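Local structure of crispr-associated protein Cas5, dvulg subtype (Xanthomonas oryzae pv. oryzae, 3VZI) at residues S84-A89 with D93-Y98; R203-R208 with A215-Q220. The protein is a Cas5d endoribonuclease of the CRISPR-mediated immune system and probably cleaves precursor CRISPR RNA. All coordinates share one frame; numbering follows the deposited sequence.

Contact 1: S84-A89 with D93-Y98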
loop_
_atom_site.group_PDB
_atom_site.type_symbol
_atom_site.label_atom_id
_atom_site.label_comp_id
_atom_site.label_asym_id
_atom_site.label_seq_id
_atom_site.Cartn_x
_atom_site.Cartn_y
_atom_site.Cartn_z
ATOM N N SER A 84 -17.989 -0.938 -34.181
ATOM C CA SER A 84 -18.897 -0.490 -35.198
ATOM C C SER A 84 -19.057 -1.575 -36.290
ATOM O O SER A 84 -20.192 -1.964 -36.667
ATOM C CB SER A 84 -18.409 0.822 -35.784
ATOM O OG SER A 84 -19.433 1.411 -36.555
ATOM N N LYS A 85 -17.913 -2.089 -36.747
ATOM C CA LYS A 85 -17.847 -3.058 -37.835
ATOM C C LYS A 85 -18.464 -4.396 -37.487
ATOM O O LYS A 85 -19.104 -5.025 -38.346
ATOM C CB LYS A 85 -16.406 -3.279 -38.275
ATOM C CG LYS A 85 -16.022 -2.487 -39.498
ATOM C CD LYS A 85 -14.774 -3.077 -40.135
ATOM C CE LYS A 85 -14.874 -3.079 -41.653
ATOM N NZ LYS A 85 -13.708 -3.809 -42.210
ATOM N N ALA A 86 -18.264 -4.846 -36.250
ATOM C CA ALA A 86 -18.780 -6.156 -35.845
ATOM C C ALA A 86 -20.288 -6.106 -35.647
ATOM O O ALA A 86 -20.983 -7.035 -36.080
ATOM C CB ALA A 86 -18.049 -6.724 -34.636
ATOM N N ILE A 87 -20.805 -5.018 -35.060
ATOM C CA ILE A 87 -22.264 -4.761 -35.084
ATOM C C ILE A 87 -22.804 -4.720 -36.550
ATOM O O ILE A 87 -23.782 -5.387 -36.873
ATOM C CB ILE A 87 -22.676 -3.449 -34.338
ATOM C CG1 ILE A 87 -22.225 -3.438 -32.872
ATOM C CG2 ILE A 87 -24.182 -3.263 -34.376
ATOM C CD1 ILE A 87 -22.314 -2.075 -32.218
ATOM N N LYS A 88 -22.163 -3.931 -37.418
ATOM C CA LYS A 88 -22.524 -3.857 -38.838
ATOM C C LYS A 88 -22.447 -5.213 -39.532
ATOM O O LYS A 88 -23.246 -5.517 -40.421
ATOM C CB LYS A 88 -21.614 -2.880 -39.578
ATOM C CG LYS A 88 -21.937 -1.410 -39.368
ATOM C CD LYS A 88 -20.685 -0.565 -39.590
ATOM C CE LYS A 88 -20.948 0.919 -39.394
ATOM N NZ LYS A 88 -22.015 1.400 -40.314
ATOM N N ALA A 89 -21.469 -6.021 -39.144
ATOM C CA ALA A 89 -21.315 -7.357 -39.728
ATOM C C ALA A 89 -22.177 -8.398 -38.985
ATOM O O ALA A 89 -22.247 -9.567 -39.392
ATOM C CB ALA A 89 -19.845 -7.765 -39.777
ATOM N N ASP A 93 -20.176 -12.971 -31.742
ATOM C CA ASP A 93 -19.012 -13.750 -31.327
ATOM C C ASP A 93 -17.816 -12.819 -31.100
ATOM O O ASP A 93 -17.274 -12.773 -29.987
ATOM C CB ASP A 93 -18.705 -14.939 -32.273
ATOM C CG ASP A 93 -18.759 -14.572 -33.762
ATOM O OD1 ASP A 93 -19.798 -14.076 -34.250
ATOM O OD2 ASP A 93 -17.750 -14.815 -34.458
ATOM N N GLU A 94 -17.461 -12.035 -32.120
ATOM C CA GLU A 94 -16.421 -11.010 -31.989
ATOM C C GLU A 94 -16.755 -10.016 -30.884
ATOM O O GLU A 94 -15.875 -9.630 -30.118
ATOM C CB GLU A 94 -16.153 -10.297 -33.318
ATOM C CG GLU A 94 -15.333 -11.124 -34.302
ATOM C CD GLU A 94 -15.455 -10.655 -35.749
ATOM O OE1 GLU A 94 -16.082 -9.592 -35.986
ATOM O OE2 GLU A 94 -14.926 -11.353 -36.656
ATOM N N LEU A 95 -18.023 -9.623 -30.783
ATOM C CA LEU A 95 -18.457 -8.716 -29.690
ATOM C C LEU A 95 -18.291 -9.308 -28.294
ATOM O O LEU A 95 -18.035 -8.567 -27.356
ATOM C CB LEU A 95 -19.898 -8.210 -29.872
ATOM C CG LEU A 95 -20.154 -7.249 -31.044
ATOM C CD1 LEU A 95 -21.649 -7.207 -31.331
ATOM C CD2 LEU A 95 -19.584 -5.846 -30.850
ATOM N N VAL A 96 -18.443 -10.628 -28.166
ATOM C CA VAL A 96 -18.260 -11.308 -26.881
ATOM C C VAL A 96 -16.765 -11.423 -26.576
ATOM O O VAL A 96 -16.335 -11.176 -25.448
ATOM C CB VAL A 96 -18.969 -12.675 -26.841
ATOM C CG1 VAL A 96 -18.663 -13.416 -25.548
ATOM C CG2 VAL A 96 -20.473 -12.473 -26.967
ATOM N N LYS A 97 -15.982 -11.749 -27.604
ATOM C CA LYS A 97 -14.529 -11.764 -27.514
ATOM C C LYS A 97 -13.974 -10.398 -27.103
ATOM O O LYS A 97 -13.060 -10.345 -26.306
ATOM C CB LYS A 97 -13.933 -12.203 -28.854
ATOM C CG LYS A 97 -12.647 -13.009 -28.742
ATOM C CD LYS A 97 -12.433 -13.876 -29.969
ATOM C CE LYS A 97 -13.653 -14.750 -30.272
ATOM N NZ LYS A 97 -13.616 -15.311 -31.651
ATOM N N TYR A 98 -14.535 -9.306 -27.637
ATOM C CA TYR A 98 -14.085 -7.924 -27.324
ATOM C C TYR A 98 -14.398 -7.520 -25.891
ATOM O O TYR A 98 -13.630 -6.780 -25.268
ATOM C CB TYR A 98 -14.723 -6.888 -28.268
ATOM C CG TYR A 98 -14.142 -6.865 -29.677
ATOM C CD1 TYR A 98 -14.956 -6.618 -30.790
ATOM C CD2 TYR A 98 -12.784 -7.094 -29.898
ATOM C CE1 TYR A 98 -14.431 -6.595 -32.069
ATOM C CE2 TYR A 98 -12.254 -7.083 -31.174
ATOM C CZ TYR A 98 -13.080 -6.832 -32.250
ATOM O OH TYR A 98 -12.535 -6.818 -33.508
#

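Contact 2: R203-R208 with A215-Q220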
loop_
_atom_site.group_PDB
_atom_site.type_symbol
_atom_site.label_atom_id
_atom_site.label_comp_id
_atom_site.label_asym_id
_atom_site.label_seq_id
_atom_site.Cartn_x
_atom_site.Cartn_y
_atom_site.Cartn_z
ATOM N N ARG A 203 -11.415 -1.399 8.157
ATOM C CA ARG A 203 -11.712 -0.193 8.924
ATOM C C ARG A 203 -11.153 1.060 8.210
ATOM O O ARG A 203 -10.239 0.964 7.364
ATOM C CB ARG A 203 -11.154 -0.296 10.346
ATOM C CG ARG A 203 -11.974 -1.155 11.290
ATOM C CD ARG A 203 -11.022 -1.976 12.142
ATOM N NE ARG A 203 -11.490 -2.210 13.509
ATOM C CZ ARG A 203 -12.232 -3.249 13.901
ATOM N NH1 ARG A 203 -12.637 -4.173 13.031
ATOM N NH2 ARG A 203 -12.580 -3.362 15.177
ATOM N N PHE A 204 -11.702 2.226 8.553
ATOM C CA PHE A 204 -11.314 3.446 7.885
ATOM C C PHE A 204 -11.014 4.574 8.862
ATOM O O PHE A 204 -11.523 4.612 9.976
ATOM C CB PHE A 204 -12.403 3.891 6.896
ATOM C CG PHE A 204 -12.824 2.817 5.926
ATOM C CD1 PHE A 204 -12.330 2.802 4.620
ATOM C CD2 PHE A 204 -13.729 1.814 6.313
ATOM C CE1 PHE A 204 -12.722 1.796 3.732
ATOM C CE2 PHE A 204 -14.122 0.814 5.430
ATOM C CZ PHE A 204 -13.619 0.800 4.143
ATOM N N PHE A 205 -10.180 5.501 8.407
ATOM C CA PHE A 205 -9.895 6.712 9.115
ATOM C C PHE A 205 -9.847 7.878 8.112
ATOM O O PHE A 205 -9.668 7.661 6.887
ATOM C CB PHE A 205 -8.587 6.547 9.885
ATOM C CG PHE A 205 -7.322 6.719 9.051
ATOM C CD1 PHE A 205 -6.485 7.840 9.242
ATOM C CD2 PHE A 205 -6.920 5.748 8.145
ATOM C CE1 PHE A 205 -5.289 7.993 8.522
ATOM C CE2 PHE A 205 -5.739 5.904 7.422
ATOM C CZ PHE A 205 -4.923 7.037 7.594
ATOM N N ARG A 206 -10.032 9.107 8.621
ATOM C CA ARG A 206 -9.857 10.302 7.797
ATOM C C ARG A 206 -8.395 10.695 7.820
ATOM O O ARG A 206 -7.878 11.050 8.853
ATOM C CB ARG A 206 -10.743 11.453 8.276
ATOM C CG ARG A 206 -10.850 12.568 7.257
ATOM C CD ARG A 206 -12.236 13.178 7.264
ATOM N NE ARG A 206 -12.383 14.156 6.189
ATOM C CZ ARG A 206 -13.540 14.559 5.651
ATOM N NH1 ARG A 206 -13.503 15.450 4.672
ATOM N NH2 ARG A 206 -14.726 14.092 6.061
ATOM N N ALA A 207 -7.730 10.623 6.683
ATOM C CA ALA A 207 -6.293 10.886 6.646
ATOM C C ALA A 207 -6.128 12.383 6.536
ATOM O O ALA A 207 -6.906 13.025 5.802
ATOM C CB ALA A 207 -5.628 10.166 5.479
ATOM N N ARG A 208 -5.166 12.934 7.288
ATOM C CA ARG A 208 -4.785 14.332 7.175
ATOM C C ARG A 208 -3.269 14.410 6.999
ATOM O O ARG A 208 -2.498 13.665 7.628
ATOM C CB ARG A 208 -5.273 15.175 8.364
ATOM C CG ARG A 208 -4.793 16.630 8.288
ATOM C CD ARG A 208 -5.268 17.506 9.454
ATOM N NE ARG A 208 -4.730 17.033 10.734
ATOM C CZ ARG A 208 -3.916 17.724 11.537
ATOM N NH1 ARG A 208 -3.552 18.974 11.234
ATOM N NH2 ARG A 208 -3.478 17.158 12.666
ATOM N N ALA A 215 -0.058 11.290 10.081
ATOM C CA ALA A 215 -0.099 10.479 11.318
ATOM C C ALA A 215 -1.078 9.323 11.146
ATOM O O ALA A 215 -2.133 9.529 10.614
ATOM C CB ALA A 215 -0.532 11.340 12.492
ATOM N N VAL A 216 -0.745 8.122 11.596
ATOM C CA VAL A 216 -1.685 6.987 11.501
ATOM C C VAL A 216 -2.226 6.611 12.886
ATOM O O VAL A 216 -1.460 6.181 13.743
ATOM C CB VAL A 216 -1.030 5.766 10.789
ATOM C CG1 VAL A 216 -1.919 4.528 10.824
ATOM C CG2 VAL A 216 -0.645 6.130 9.343
ATOM N N PRO A 217 -3.541 6.800 13.126
ATOM C CA PRO A 217 -4.121 6.401 14.404
ATOM C C PRO A 217 -3.798 4.960 14.762
ATOM O O PRO A 217 -3.650 4.161 13.856
ATOM C CB PRO A 217 -5.622 6.559 14.147
ATOM C CG PRO A 217 -5.687 7.755 13.273
ATOM C CD PRO A 217 -4.498 7.615 12.349
ATOM N N PRO A 218 -3.662 4.628 16.069
ATOM C CA PRO A 218 -3.590 3.201 16.481
ATOM C C PRO A 218 -4.927 2.488 16.235
ATOM O O PRO A 218 -5.922 3.160 15.977
ATOM C CB PRO A 218 -3.316 3.286 17.989
ATOM C CG PRO A 218 -3.793 4.657 18.387
ATOM C CD PRO A 218 -3.461 5.530 17.219
ATOM N N PRO A 219 -4.957 1.141 16.305
ATOM C CA PRO A 219 -6.206 0.357 16.312
ATOM C C PRO A 219 -7.366 0.891 17.175
ATOM O O PRO A 219 -8.384 1.278 16.612
ATOM C CB PRO A 219 -5.736 -1.004 16.804
ATOM C CG PRO A 219 -4.357 -1.129 16.203
ATOM C CD PRO A 219 -3.799 0.269 16.020
ATOM N N GLN A 220 -7.226 0.929 18.503
ATOM C CA GLN A 220 -8.333 1.349 19.399
ATOM C C GLN A 220 -8.637 2.862 19.393
ATOM O O GLN A 220 -8.120 3.603 20.224
ATOM C CB GLN A 220 -8.103 0.841 20.836
ATOM C CG GLN A 220 -6.814 1.291 21.540
ATOM C CD GLN A 220 -6.952 1.348 23.071
ATOM O OE1 GLN A 220 -7.886 1.962 23.597
ATOM N NE2 GLN A 220 -6.015 0.719 23.790
HETATM O O HOH W 1 -4.377 11.385 10.063
HETATM O O HOH W 2 -1.856 13.615 10.068
#

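Contact 1: S84-A89 with D93-Y98
A helical hairpin on the protein surface brings Ala86, near the end of helix 80-88, against Glu94, Leu95 and Tyr98 in the opening turns of helix 92-103. Over the short segments the axes approach to 9.5 Å and their directions differ by 149°, so the two helices run roughly antiparallel. The CA atoms come nearest at Ala86 and Glu94, 6.6 Å apart, consistent with the small size of the Ala86 methyl at this point. Ala86 CB lies 4.2 Å from Leu95 CD2, and Tyr98 meets the same methyl with its ring edge, CE1 being 4.4 Å from Ala86 CB. Such an alpha-alpha hairpin, two helices joined by a three-residue link, is here closed by apolar contact across the segments and buries 179 Å² in all. Ile87 adds a flank: its side chain crosses that of Leu95 at about a right angle, and CG1 rests between the two branches, 4.1 Å from Leu95 CD2. Leu95 is directed there by CG standing anti to its carbonyl carbon (chi1 -68°), and it also touches Ile83 one turn earlier on helix 80-88. The extended chain of Glu94 carries OE1 to 3.7 Å from Ala86 CB, a van der Waals contact, while its OE2 forms a salt bridge with Arg91 in the link. Asp93 OD2 pairs with the same guanidinium group through Arg91 NE.

Contact 2: R203-R208 with A215-Q220
The segment 203-208 is extended strand, whereas 215-220 leaves strand 213-215 as an irregular chain with three consecutive prolines, Pro217 to Pro219. Their backbones stay apart: the nearest CA pairs are Arg208 with Ala215 at 7.3 Å and Phe205 with Pro217 at 7.8 Å, too wide for direct strand pairing. Two waters lie between the backbones at the Arg208 end. One accepts from Arg208 N, a long bond, and donates to Ala215 O, 3.0 Å from that oxygen; the other accepts from Ala215 N at 2.9 Å and lies beside Arg208 O, though that second link is modelled too short to be relied on. The arrangement resembles an antiparallel hydrogen-bonded pair with water inserted. The first water also lies in the plane of the Phe205 ring, at its edge.

Phe205 supplies the apolar part of the contact. With CG placed between the backbone N and the carbonyl carbon (chi1 80°), its ring rises toward the proline chain, and CD1 comes within 3.7 Å of Pro217 CD. The neighbouring CE1 is 3.9 Å from Pro217 CD and 4.1 Å from Ala215 O, both approaching the ring obliquely. The two side chains cross at about a right angle, and Pro217 CD, with CG behind it, is what meets the CD1-CE1 side of the ring.

Around this pair, strand 202-210 forms an antiparallel two-stranded sheet with 184-194, whose His192 stacks edge-to-face with Phe205 and makes a hydrogen bond to Pro217 O through NE2; Glu184 on the same strand takes Arg208 NH1 in a salt bridge. Pro35, at the start of helix 35-45, touches both Phe205 and Val216, and Val216 packs on Val55 and Ile58 of strand 51-60.

In the fold
Contact 1 comes first along the chain and is complete before contact 2 begins; their centres are 48 Å apart and their nearest atoms about 30 Å, so they do not touch. They share no helix or strand. The centre of the hairpin contact 84-89/93-98 lies about 39 Å from the centre of the chain, against a radius of gyration of 21 Å, which marks it as a peripheral projection. The centre of contact 2 lies about 15 Å from the centre of the chain, where strand 202-210 of the two-stranded sheet meets the chain leaving 213-215, the edge strand of the five-stranded sheet. The protein therefore combines a compact sheet-rich body with an outlying helical arm.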